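Local structure of uncharacterized protein (Pseudomonas aeruginosa, 4NG2) at residues E[80-85]-E[92-97]. The protein probably acts as an antiactivator that binds the quorum-sensing regulator LasR and restrains its activity as a transcription factor. Residues are numbered along the deposited sequence; the frame is centred on the assembly and turned at random.
Sequences FGRDSL and TAFEVA
Arg-82 and Phe-94 bring the backbones of 80-85 and 92-97 closest, their CA atoms 6.3 Å apart, where the last turn of helix 74-83 meets helix 88-107. Phe-94 fills this approach: with CG anti to its own backbone N (chi1 165°), its ring reaches the other helix and lies over the peptide joining Gly-81 to Arg-82. That peptide meets one ring face off-centre, Phe-94 CZ standing 3.5 Å from Arg-82 N and 3.6 Å from Gly-81 C. With no side chain at Gly-81, the ring sits directly on the backbone. Arg-82 CB lies over the same face near its rim, 3.9 Å from Phe-94 CD1, and at the ring's base Leu-85 CD1 comes within 3.3 Å of Phe-94 CB, the two side chains crossing at about a right angle. Gln-61 of helix 52-66 also touches Phe-94. Two consecutive helices of the QslA family region are thereby joined: helix 74-83 ends, a short connection follows through Leu-85, and helix 88-107 packs against it. At the turn, Gly-81 O accepts from both Ser-84 N and Ser-84 OG, the latter at 2.6 Å. Beside the apolar contact runs a salt bridge. The Arg-82 chain bends at chi3, and NH1 donates to Glu-95 OE2 at 2.7 Å with an N-H...O angle of 160°. The oxygen lies in the guanidinium plane, although the carboxylate itself is turned 44° from that plane. Both partners are shared with a second subunit, another copy of this protein: Arg-82 NH1 also pairs with Glu-95 OE2 of that copy, and Glu-95 OE2 with its Arg-82 NH1, the carboxylates probably offsetting the like charges of the two arginines.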
ATOM      1  N   PHE E  80      18.857   9.350   7.066  1.00 24.93           N
ATOM      2  CA  PHE E  80      20.052   8.740   7.647  1.00 26.87           C
ATOM      3  C   PHE E  80      19.775   7.409   8.308  1.00 31.95           C
ATOM      4  O   PHE E  80      20.587   6.494   8.215  1.00 34.80           O
ATOM      5  CB  PHE E  80      20.811   9.702   8.565  1.00 30.55           C
ATOM      6  CG  PHE E  80      21.732  10.606   7.814  1.00 27.14           C
ATOM      7  CD1 PHE E  80      21.259  11.794   7.255  1.00 24.65           C
ATOM      8  CD2 PHE E  80      23.049  10.239   7.590  1.00 30.03           C
ATOM      9  CE1 PHE E  80      22.090  12.635   6.531  1.00 34.08           C
ATOM     10  CE2 PHE E  80      23.896  11.081   6.851  1.00 30.86           C
ATOM     11  CZ  PHE E  80      23.405  12.282   6.324  1.00 30.64           C
ATOM     12  N   GLY E  81      18.614   7.286   8.943  1.00 34.61           N
ATOM     13  CA  GLY E  81      18.230   6.026   9.562  1.00 28.92           C
ATOM     14  C   GLY E  81      18.023   4.878   8.589  1.00 30.36           C
ATOM     15  O   GLY E  81      18.521   3.775   8.821  1.00 36.24           O
ATOM     16  N   ARG E  82      17.278   5.124   7.512  1.00 27.81           N
ATOM     17  CA  ARG E  82      17.046   4.090   6.496  1.00 27.24           C
ATOM     18  C   ARG E  82      18.358   3.654   5.829  1.00 31.00           C
ATOM     19  O   ARG E  82      18.593   2.467   5.601  1.00 27.27           O
ATOM     20  CB  ARG E  82      16.089   4.614   5.425  1.00 22.36           C
ATOM     21  CG  ARG E  82      15.640   3.554   4.459  1.00 26.36           C
ATOM     22  CD  ARG E  82      14.747   4.148   3.396  1.00 29.53           C
ATOM     23  NE  ARG E  82      15.343   5.315   2.749  1.00 25.96           N
ATOM     24  CZ  ARG E  82      14.709   6.034   1.836  1.00 27.80           C
ATOM     25  NH1 ARG E  82      13.483   5.684   1.485  1.00 27.60           N
ATOM     26  NH2 ARG E  82      15.276   7.095   1.275  1.00 24.32           N
ATOM     27  N   ASP E  83      19.208   4.632   5.525  1.00 36.14           N
ATOM     28  CA  ASP E  83      20.504   4.398   4.887  1.00 35.38           C
ATOM     29  C   ASP E  83      21.421   3.489   5.726  1.00 36.60           C
ATOM     30  O   ASP E  83      22.348   2.884   5.199  1.00 33.53           O
ATOM     31  CB  ASP E  83      21.191   5.742   4.599  1.00 35.85           C
ATOM     32  CG  ASP E  83      22.537   5.588   3.917  1.00 43.50           C
ATOM     33  OD1 ASP E  83      22.561   5.281   2.698  1.00 41.89           O
ATOM     34  OD2 ASP E  83      23.570   5.798   4.594  1.00 46.89           O
ATOM     35  N   SER E  84      21.162   3.363   7.021  1.00 35.24           N
ATOM     36  CA  SER E  84      22.039   2.528   7.838  1.00 39.61           C
ATOM     37  C   SER E  84      21.636   1.060   7.753  1.00 40.39           C
ATOM     38  O   SER E  84      22.329   0.184   8.272  1.00 43.64           O
ATOM     39  CB  SER E  84      22.066   3.008   9.283  1.00 39.08           C
ATOM     40  OG  SER E  84      20.776   2.963   9.844  1.00 41.68           O
ATOM     41  N   LEU E  85      20.524   0.797   7.070  1.00 42.97           N
ATOM     42  CA  LEU E  85      20.057  -0.575   6.868  1.00 40.23           C
ATOM     43  C   LEU E  85      20.389  -1.072   5.468  1.00 40.70           C
ATOM     44  O   LEU E  85      20.144  -0.389   4.475  1.00 44.63           O
ATOM     45  CB  LEU E  85      18.559  -0.681   7.165  1.00 38.14           C
ATOM     46  CG  LEU E  85      18.259  -0.351   8.624  1.00 41.77           C
ATOM     47  CD1 LEU E  85      16.843   0.124   8.819  1.00 33.38           C
ATOM     48  CD2 LEU E  85      18.552  -1.557   9.469  1.00 40.91           C
ATOM     49  N   THR E  92      12.422  -1.071   4.253  1.00 34.70           N
ATOM     50  CA  THR E  92      10.991  -0.838   4.256  1.00 39.43           C
ATOM     51  C   THR E  92      10.399  -1.165   5.617  1.00 40.65           C
ATOM     52  O   THR E  92       9.373  -0.617   5.981  1.00 37.46           O
ATOM     53  CB  THR E  92      10.245  -1.566   3.103  1.00 38.86           C
ATOM     54  OG1 THR E  92      10.499  -2.970   3.155  1.00 37.47           O
ATOM     55  CG2 THR E  92      10.712  -1.044   1.776  1.00 36.11           C
ATOM     56  N   ALA E  93      11.046  -2.043   6.376  1.00 29.95           N
ATOM     57  CA  ALA E  93      10.592  -2.304   7.736  1.00 30.39           C
ATOM     58  C   ALA E  93      10.815  -1.060   8.569  1.00 33.29           C
ATOM     59  O   ALA E  93       9.971  -0.682   9.386  1.00 32.73           O
ATOM     60  CB  ALA E  93      11.314  -3.490   8.333  1.00 30.02           C
ATOM     61  N   PHE E  94      11.952  -0.410   8.341  1.00 33.56           N
ATOM     62  CA  PHE E  94      12.281   0.816   9.044  1.00 32.33           C
ATOM     63  C   PHE E  94      11.323   1.930   8.647  1.00 32.75           C
ATOM     64  O   PHE E  94      10.937   2.737   9.481  1.00 35.85           O
ATOM     65  CB  PHE E  94      13.735   1.210   8.751  1.00 25.84           C
ATOM     66  CG  PHE E  94      14.079   2.618   9.131  1.00 25.37           C
ATOM     67  CD1 PHE E  94      13.670   3.681   8.353  1.00 28.20           C
ATOM     68  CD2 PHE E  94      14.809   2.879  10.273  1.00 29.11           C
ATOM     69  CE1 PHE E  94      13.980   4.988   8.698  1.00 24.96           C
ATOM     70  CE2 PHE E  94      15.123   4.190  10.631  1.00 28.21           C
ATOM     71  CZ  PHE E  94      14.700   5.249   9.832  1.00 26.76           C
ATOM     72  N   GLU E  95      10.945   2.000   7.380  1.00 33.58           N
ATOM     73  CA  GLU E  95      10.056   3.074   6.942  1.00 35.89           C
ATOM     74  C   GLU E  95       8.677   2.916   7.556  1.00 36.54           C
ATOM     75  O   GLU E  95       8.075   3.889   8.017  1.00 34.52           O
ATOM     76  CB  GLU E  95       9.897   3.078   5.425  1.00 36.56           C
ATOM     77  CG  GLU E  95      11.178   3.248   4.652  1.00 39.11           C
ATOM     78  CD  GLU E  95      10.962   3.168   3.151  1.00 38.73           C
ATOM     79  OE1 GLU E  95       9.976   2.530   2.696  1.00 42.55           O
ATOM     80  OE2 GLU E  95      11.783   3.755   2.424  1.00 37.04           O
ATOM     81  N   VAL E  96       8.176   1.681   7.525  1.00 33.65           N
ATOM     82  CA  VAL E  96       6.871   1.371   8.076  1.00 37.33           C
ATOM     83  C   VAL E  96       6.854   1.704   9.577  1.00 36.92           C
ATOM     84  O   VAL E  96       5.946   2.375  10.045  1.00 36.80           O
ATOM     85  CB  VAL E  96       6.432  -0.101   7.785  1.00 36.44           C
ATOM     86  CG1 VAL E  96       5.182  -0.464   8.570  1.00 28.04           C
ATOM     87  CG2 VAL E  96       6.155  -0.285   6.310  1.00 33.82           C
ATOM     88  N   ALA E  97       7.878   1.288  10.316  1.00 38.07           N
ATOM     89  CA  ALA E  97       7.913   1.543  11.761  1.00 40.47           C
ATOM     90  C   ALA E  97       7.957   3.035  12.078  1.00 42.46           C
ATOM     91  O   ALA E  97       7.160   3.534  12.863  1.00 44.44           O
ATOM     92  CB  ALA E  97       9.085   0.832  12.405  1.00 38.13           C
TER